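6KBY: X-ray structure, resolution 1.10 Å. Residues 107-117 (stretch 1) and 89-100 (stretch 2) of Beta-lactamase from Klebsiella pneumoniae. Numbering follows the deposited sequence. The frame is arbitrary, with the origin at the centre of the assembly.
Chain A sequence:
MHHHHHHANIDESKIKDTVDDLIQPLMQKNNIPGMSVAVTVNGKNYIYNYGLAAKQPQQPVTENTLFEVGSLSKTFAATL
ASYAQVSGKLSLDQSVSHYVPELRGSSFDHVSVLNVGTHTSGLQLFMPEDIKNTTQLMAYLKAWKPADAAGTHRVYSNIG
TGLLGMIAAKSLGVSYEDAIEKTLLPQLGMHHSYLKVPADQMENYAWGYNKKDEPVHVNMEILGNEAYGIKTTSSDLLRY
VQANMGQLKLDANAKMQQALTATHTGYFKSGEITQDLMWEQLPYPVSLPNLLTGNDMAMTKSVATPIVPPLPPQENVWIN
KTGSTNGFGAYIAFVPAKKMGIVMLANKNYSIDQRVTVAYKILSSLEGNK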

ATOM      1  N   SER A 107      17.647 -21.385  -4.247  1.00  9.63           N
ATOM      2  CA  SER A 107      16.302 -21.434  -4.810  1.00  9.91           C
ATOM      3  C   SER A 107      15.951 -20.163  -5.563  1.00  8.53           C
ATOM      4  O   SER A 107      15.049 -20.181  -6.407  1.00  9.14           O
ATOM      5  CB  SER A 107      15.274 -21.671  -3.708  1.00 11.31           C
ATOM      6  OG  SER A 107      15.464 -22.943  -3.121  1.00 14.50           O
ATOM      7  N   PHE A 108      16.656 -19.068  -5.296  1.00  8.36           N
ATOM      8  CA  PHE A 108      16.374 -17.823  -5.996  1.00  8.97           C
ATOM      9  C   PHE A 108      16.863 -17.816  -7.439  1.00  8.50           C
ATOM     10  O   PHE A 108      16.589 -16.842  -8.158  1.00  8.42           O
ATOM     11  CB  PHE A 108      16.870 -16.634  -5.173  1.00  9.32           C
ATOM     12  CG  PHE A 108      16.042 -16.405  -3.954  1.00  8.02           C
ATOM     13  CD1 PHE A 108      14.828 -15.749  -4.063  1.00  8.33           C
ATOM     14  CD2 PHE A 108      16.419 -16.912  -2.719  1.00  9.65           C
ATOM     15  CE1 PHE A 108      14.026 -15.557  -2.959  1.00  9.17           C
ATOM     16  CE2 PHE A 108      15.623 -16.720  -1.605  1.00 10.26           C
ATOM     17  CZ  PHE A 108      14.421 -16.045  -1.728  1.00  9.62           C
ATOM     18  N   ASP A 109      17.537 -18.881  -7.889  1.00  8.79           N
ATOM     19  CA  ASP A 109      17.743 -19.069  -9.319  1.00  8.70           C
ATOM     20  C   ASP A 109      16.426 -19.279 -10.052  1.00  8.66           C
ATOM     21  O   ASP A 109      16.383 -19.129 -11.276  1.00  9.44           O
ATOM     22  CB  ASP A 109      18.603 -20.308  -9.588  1.00  9.79           C
ATOM     23  CG  ASP A 109      20.067 -20.129  -9.210  1.00 10.63           C
ATOM     24  OD1 ASP A 109      20.516 -19.010  -8.911  1.00 11.35           O
ATOM     25  OD2 ASP A 109      20.795 -21.145  -9.232  1.00 14.60           O
ATOM     26  N   HIS A 110      15.366 -19.662  -9.341  1.00  8.59           N
ATOM     27  CA  HIS A 110      14.099 -20.035  -9.956  1.00  8.36           C
ATOM     28  C   HIS A 110      12.940 -19.173  -9.478  1.00  7.61           C
ATOM     29  O   HIS A 110      11.779 -19.537  -9.699  1.00  8.02           O
ATOM     30  CB  HIS A 110      13.803 -21.514  -9.707  1.00  8.77           C
ATOM     31  CG  HIS A 110      14.896 -22.427 -10.168  1.00 11.20           C
ATOM     32  ND1 HIS A 110      15.302 -22.489 -11.484  1.00 11.08           N
ATOM     33  CD2 HIS A 110      15.676 -23.303  -9.492  1.00 11.66           C
ATOM     34  CE1 HIS A 110      16.277 -23.375 -11.601  1.00 12.84           C
ATOM     35  NE2 HIS A 110      16.527 -23.877 -10.407  1.00 12.71           N
ATOM     36  N   VAL A 111      13.234 -18.065  -8.805  1.00  7.63           N
ATOM     37  CA  VAL A 111      12.246 -17.080  -8.382  1.00  7.31           C
ATOM     38  C   VAL A 111      12.508 -15.817  -9.186  1.00  7.35           C
ATOM     39  O   VAL A 111      13.623 -15.289  -9.154  1.00  8.31           O
ATOM     40  CB  VAL A 111      12.392 -16.774  -6.882  1.00  7.86           C
ATOM     41  CG1 VAL A 111      11.466 -15.642  -6.468  1.00  8.13           C
ATOM     42  CG2 VAL A 111      12.146 -18.015  -6.040  1.00  9.16           C
ATOM     43  N   SER A 112      11.494 -15.309  -9.882  1.00  7.09           N
ATOM     44  CA  SER A 112      11.697 -14.082 -10.640  1.00  7.43           C
ATOM     45  C   SER A 112      11.431 -12.851  -9.780  1.00  7.15           C
ATOM     46  O   SER A 112      10.785 -12.911  -8.728  1.00  7.08           O
ATOM     47  CB  SER A 112      10.801 -14.044 -11.876  1.00  7.82           C
ATOM     48  OG  SER A 112       9.446 -13.945 -11.473  1.00  7.48           O
ATOM     49  N   VAL A 113      11.935 -11.713 -10.254  1.00  7.23           N
ATOM     50  CA  VAL A 113      11.554 -10.449  -9.630  1.00  7.72           C
ATOM     51  C   VAL A 113      10.037 -10.280  -9.657  1.00  6.86           C
ATOM     52  O   VAL A 113       9.430  -9.828  -8.679  1.00  6.97           O
ATOM     53  CB  VAL A 113      12.301  -9.270 -10.283  1.00  7.77           C
ATOM     54  CG1 VAL A 113      11.919  -7.953  -9.635  1.00  9.69           C
ATOM     55  CG2 VAL A 113      13.804  -9.482 -10.188  1.00  8.95           C
ATOM     56  N   LEU A 114       9.402 -10.667 -10.765  1.00  7.01           N
ATOM     57  CA  LEU A 114       7.946 -10.607 -10.843  1.00  6.79           C
ATOM     58  C   LEU A 114       7.303 -11.425  -9.731  1.00  6.19           C
ATOM     59  O   LEU A 114       6.318 -10.987  -9.120  1.00  6.57           O
ATOM     60  CB  LEU A 114       7.471 -11.095 -12.213  1.00  7.23           C
ATOM     61  CG  LEU A 114       5.974 -10.892 -12.484  1.00  7.75           C
ATOM     62  CD1 LEU A 114       5.621  -9.416 -12.571  1.00  9.48           C
ATOM     63  CD2 LEU A 114       5.530 -11.629 -13.740  1.00  9.80           C
ATOM     64  N   ASN A 115       7.856 -12.608  -9.442  1.00  6.24           N
ATOM     65  CA  ASN A 115       7.303 -13.425  -8.363  1.00  6.24           C
ATOM     66  C   ASN A 115       7.315 -12.672  -7.034  1.00  6.32           C
ATOM     67  O   ASN A 115       6.314 -12.655  -6.313  1.00  6.58           O
ATOM     68  CB  ASN A 115       8.076 -14.737  -8.198  1.00  6.71           C
ATOM     69  CG  ASN A 115       7.871 -15.749  -9.335  1.00  6.43           C
ATOM     70  OD1 ASN A 115       8.818 -16.452  -9.700  1.00  6.94           O
ATOM     71  ND2 ASN A 115       6.646 -15.876  -9.843  1.00  7.46           N
ATOM     72  N   VAL A 116       8.445 -12.060  -6.669  1.00  6.07           N
ATOM     73  CA  VAL A 116       8.439 -11.338  -5.396  1.00  6.47           C
ATOM     74  C   VAL A 116       7.556 -10.097  -5.457  1.00  6.09           C
ATOM     75  O   VAL A 116       7.032  -9.655  -4.426  1.00  6.97           O
ATOM     76  CB  VAL A 116       9.846 -11.048  -4.825  1.00  7.21           C
ATOM     77  CG1 VAL A 116      10.562 -12.336  -4.454  1.00  8.08           C
ATOM     78  CG2 VAL A 116      10.687 -10.213  -5.777  1.00  8.48           C
ATOM     79  N   GLY A 117       7.361  -9.523  -6.647  1.00  6.15           N
ATOM     80  CA  GLY A 117       6.471  -8.378  -6.793  1.00  7.25           C
ATOM     81  C   GLY A 117       4.991  -8.693  -6.808  1.00  6.19           C
ATOM     82  O   GLY A 117       4.177  -7.762  -6.805  1.00  6.84           O
TER
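Stretch 2 89-100: KLSLDQSVSHYV

Stretch 2 (Lys 89 to Val 100) lies antiparallel along stretch 1 (Ser 107 to Gly 117): Asp 109 is level with Ser 97 (CA to CA 5.3 Å), Ser 112 with Ser 95 (CA to CA 4.0 Å) and Leu 114 with Leu 92 (CA to CA 4.8 Å). Stretch 2 is extended at Leu 90 and Ser 91, folds through a type I beta turn from Ser 91 to Gln 94, closed by Gln 94 N to Ser 91 O (3.2 Å), passes Ser 95 extended and enters a weakly bonded helix at about 96-99. Stretch 1 carries a 3-10 segment at 108-109, an extended passage at Val 111 and Ser 112, and a helix from Val 113. The two bury 604 Å² between them, both sides summed.

Phe 108, in the 3-10 segment, points its CB toward stretch 2; the ring meets Val 96 obliquely, CD1 to CG1 3.7 Å, while the carbonyl oxygen Phe 108 O accepts from Ser 97 N at 3.2 Å. The next residue binds the same serine through its side chain: although the CA-to-CB bond of Asp 109 points away, its carboxylate comes back far enough for OD1 to accept from Ser 97 OG at 2.7 Å. A water extends this polar corner, donating to Asp 109 O (2.8 Å) and hydrogen-bonded to Ser 95 OG (2.9 Å). His 110 points away and makes no contact.

At Val 111 the chains draw together. Val 111 O accepts a short, nearly straight bond from Val 96 N (2.7 Å, 165°) and also receives a CA-H contact from Ser 95 CA (3.3 Å); beside it, Val 111 CG1 packs on Val 96 CG2 at 4.0 Å. Ser 112 and Ser 95 form a single beta bridge. Its other half is Val 113 N donating to Gln 94 O (2.9 Å, 164°), with Ser 112 CA against the same Gln 94 O at 3.3 Å. Both serines are N-caps with chi1 in p: Ser 112 OG accepts from Asn 115 N (2.9 Å), and Ser 95 OG from His 98 N (3.0 Å). Each caps the helix that follows it. Asn 115 OD1 reciprocates by accepting from Ser 112 N at 2.9 Å.

Val 113, chi1 t, points toward stretch 2 and has the largest covered area of the contact. Its CG1 lies 3.9 Å from Leu 92 CD2 and 4.3 Å from Leu 90 CD2; its CG2 lies 3.7 Å from Tyr 99 CD2, oblique to the ring. Tyr 99 OH accepts from Ser 91 N (2.8 Å), tying the helix of stretch 2 to the start of its turn. Leu 114 N donates to Leu 92 O (2.8 Å, 144°), so the first turn of the helix in stretch 1 is anchored on the beta turn, and Leu 114 CB sits 4.2 Å from Leu 92 CB. Farther along, Val 116 CG1 only grazes Val 96 CG2 (4.3 Å), and Gly 117 makes no contact.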

ATOM      1  N   LYS A  89      16.643  -0.368 -16.008  1.00 11.44           N
ATOM      2  CA  LYS A  89      17.584  -0.892 -15.026  1.00 11.63           C
ATOM      3  C   LYS A  89      17.192  -2.257 -14.486  1.00 11.02           C
ATOM      4  O   LYS A  89      18.008  -2.895 -13.813  1.00 12.83           O
ATOM      5  CB  LYS A  89      17.722   0.086 -13.850  1.00 13.04           C
ATOM      6  CG  LYS A  89      18.097   1.496 -14.265  1.00 17.95           C
ATOM      7  CD  LYS A  89      19.423   1.517 -15.001  1.00 21.76           C
ATOM      8  CE  LYS A  89      19.730   2.909 -15.524  1.00 26.54           C
ATOM      9  NZ  LYS A  89      19.081   3.952 -14.683  1.00 29.64           N
ATOM     10  N   LEU A  90      15.982  -2.724 -14.780  1.00 11.00           N
ATOM     11  CA  LEU A  90      15.427  -3.910 -14.155  1.00 13.76           C
ATOM     12  C   LEU A  90      14.509  -4.576 -15.164  1.00 11.55           C
ATOM     13  O   LEU A  90      13.737  -3.892 -15.834  1.00 12.76           O
ATOM     14  CB  LEU A  90      14.626  -3.464 -12.919  1.00 15.36           C
ATOM     15  CG  LEU A  90      13.898  -4.438 -12.005  1.00 14.77           C
ATOM     16  CD1 LEU A  90      13.651  -3.753 -10.683  1.00 16.05           C
ATOM     17  CD2 LEU A  90      12.587  -4.849 -12.607  1.00 19.97           C
ATOM     18  N   SER A  91      14.606  -5.898 -15.284  1.00 10.21           N
ATOM     19  CA  SER A  91      13.604  -6.696 -15.981  1.00 10.67           C
ATOM     20  C   SER A  91      12.894  -7.585 -14.971  1.00  9.92           C
ATOM     21  O   SER A  91      13.538  -8.360 -14.253  1.00 11.05           O
ATOM     22  CB  SER A  91      14.219  -7.579 -17.059  1.00 12.85           C
ATOM     23  OG  SER A  91      13.227  -8.490 -17.510  1.00 14.47           O
ATOM     24  N   LEU A  92      11.566  -7.489 -14.935  1.00  9.55           N
ATOM     25  CA  LEU A  92      10.792  -8.246 -13.960  1.00  8.76           C
ATOM     26  C   LEU A  92      10.869  -9.748 -14.187  1.00  7.89           C
ATOM     27  O   LEU A  92      10.686 -10.517 -13.237  1.00  8.63           O
ATOM     28  CB  LEU A  92       9.339  -7.778 -13.980  1.00  9.05           C
ATOM     29  CG  LEU A  92       9.113  -6.321 -13.570  1.00  9.95           C
ATOM     30  CD1 LEU A  92       7.682  -5.912 -13.857  1.00 12.66           C
ATOM     31  CD2 LEU A  92       9.410  -6.151 -12.094  1.00 13.44           C
ATOM     32  N   ASP A  93      11.146 -10.183 -15.413  1.00  8.65           N
ATOM     33  CA  ASP A  93      11.189 -11.609 -15.694  1.00  9.74           C
ATOM     34  C   ASP A  93      12.498 -12.269 -15.280  1.00  8.48           C
ATOM     35  O   ASP A  93      12.553 -13.499 -15.209  1.00 10.59           O
ATOM     36  CB  ASP A  93      10.874 -11.846 -17.172  1.00 12.55           C
ATOM     37  CG  ASP A  93       9.396 -11.694 -17.475  1.00 12.03           C
ATOM     38  OD1 ASP A  93       8.593 -12.318 -16.757  1.00 12.74           O
ATOM     39  OD2 ASP A  93       9.038 -10.929 -18.404  1.00 16.85           O
ATOM     40  N   GLN A  94      13.544 -11.496 -15.010  1.00  8.52           N
ATOM     41  CA  GLN A  94      14.808 -12.081 -14.595  1.00  8.52           C
ATOM     42  C   GLN A  94      14.697 -12.648 -13.182  1.00  7.87           C
ATOM     43  O   GLN A  94      13.841 -12.253 -12.385  1.00  8.16           O
ATOM     44  CB  GLN A  94      15.929 -11.040 -14.633  1.00 10.07           C
ATOM     45  CG  GLN A  94      16.305 -10.560 -16.026  1.00 14.64           C
ATOM     46  CD  GLN A  94      17.035 -11.611 -16.841  1.00 17.10           C
ATOM     47  OE1 GLN A  94      17.848 -12.368 -16.313  1.00 18.59           O
ATOM     48  NE2 GLN A  94      16.750 -11.658 -18.139  1.00 20.15           N
ATOM     49  N   SER A  95      15.593 -13.575 -12.869  1.00  9.13           N
ATOM     50  CA  SER A  95      15.585 -14.195 -11.556  1.00  8.17           C
ATOM     51  C   SER A  95      16.107 -13.233 -10.489  1.00  8.05           C
ATOM     52  O   SER A  95      16.855 -12.288 -10.762  1.00  9.30           O
ATOM     53  CB  SER A  95      16.454 -15.449 -11.554  1.00  9.61           C
ATOM     54  OG  SER A  95      17.822 -15.103 -11.713  1.00 10.79           O
ATOM     55  N   VAL A  96      15.712 -13.509  -9.247  1.00  7.95           N
ATOM     56  CA  VAL A  96      16.256 -12.765  -8.118  1.00  8.46           C
ATOM     57  C   VAL A  96      17.771 -12.918  -8.054  1.00  9.13           C
ATOM     58  O   VAL A  96      18.497 -11.942  -7.835  1.00  9.77           O
ATOM     59  CB  VAL A  96      15.569 -13.203  -6.812  1.00  8.24           C
ATOM     60  CG1 VAL A  96      16.345 -12.715  -5.596  1.00  9.59           C
ATOM     61  CG2 VAL A  96      14.142 -12.680  -6.773  1.00  9.31           C
ATOM     62  N   SER A  97      18.281 -14.134  -8.268  1.00  8.70           N
ATOM     63  CA  SER A  97      19.724 -14.324  -8.157  1.00  9.62           C
ATOM     64  C   SER A  97      20.481 -13.630  -9.282  1.00 10.27           C
ATOM     65  O   SER A  97      21.669 -13.332  -9.118  1.00 11.56           O
ATOM     66  CB  SER A  97      20.090 -15.805  -8.071  1.00 11.92           C
ATOM     67  OG  SER A  97      19.837 -16.437  -9.299  1.00 12.72           O
ATOM     68  N   HIS A  98      19.824 -13.342 -10.405  1.00 10.73           N
ATOM     69  CA  HIS A  98      20.460 -12.509 -11.418  1.00 11.24           C
ATOM     70  C   HIS A  98      20.885 -11.167 -10.835  1.00 11.61           C
ATOM     71  O   HIS A  98      21.972 -10.662 -11.144  1.00 13.33           O
ATOM     72  CB  HIS A  98      19.514 -12.302 -12.598  1.00 11.28           C
ATOM     73  CG  HIS A  98      20.071 -11.408 -13.660  1.00 12.41           C
ATOM     74  ND1 HIS A  98      21.018 -11.833 -14.567  1.00 16.78           N
ATOM     75  CD2 HIS A  98      19.825 -10.109 -13.954  1.00 15.04           C
ATOM     76  CE1 HIS A  98      21.329 -10.837 -15.377  1.00 18.92           C
ATOM     77  NE2 HIS A  98      20.621  -9.779 -15.026  1.00 18.10           N
ATOM     78  N   TYR A  99      20.041 -10.578  -9.984  1.00 10.27           N
ATOM     79  CA  TYR A  99      20.319  -9.270  -9.402  1.00 10.60           C
ATOM     80  C   TYR A  99      20.986  -9.328  -8.038  1.00 11.54           C
ATOM     81  O   TYR A  99      21.570  -8.326  -7.613  1.00 12.27           O
ATOM     82  CB  TYR A  99      19.031  -8.443  -9.292  1.00 11.04           C
ATOM     83  CG  TYR A  99      18.469  -8.099 -10.642  1.00 10.51           C
ATOM     84  CD1 TYR A  99      19.107  -7.179 -11.459  1.00 12.02           C
ATOM     85  CD2 TYR A  99      17.317  -8.712 -11.116  1.00 10.47           C
ATOM     86  CE1 TYR A  99      18.617  -6.874 -12.705  1.00 12.07           C
ATOM     87  CE2 TYR A  99      16.814  -8.408 -12.362  1.00 11.30           C
ATOM     88  CZ  TYR A  99      17.470  -7.493 -13.151  1.00 11.32           C
ATOM     89  OH  TYR A  99      16.973  -7.195 -14.394  1.00 12.92           O
ATOM     90  N   VAL A 100      20.889 -10.451  -7.337  1.00 11.09           N
ATOM     91  CA  VAL A 100      21.485 -10.609  -6.015  1.00 12.44           C
ATOM     92  C   VAL A 100      22.482 -11.756  -6.127  1.00 13.91           C
ATOM     93  O   VAL A 100      22.140 -12.905  -5.816  1.00 12.99           O
ATOM     94  CB  VAL A 100      20.412 -10.876  -4.946  1.00 11.97           C
ATOM     95  CG1 VAL A 100      21.028 -10.841  -3.552  1.00 13.87           C
ATOM     96  CG2 VAL A 100      19.266  -9.870  -5.067  1.00 13.48           C
TER
HETATM   97  O   HOH W   1      18.310 -17.799 -12.758  1.00 16.07           O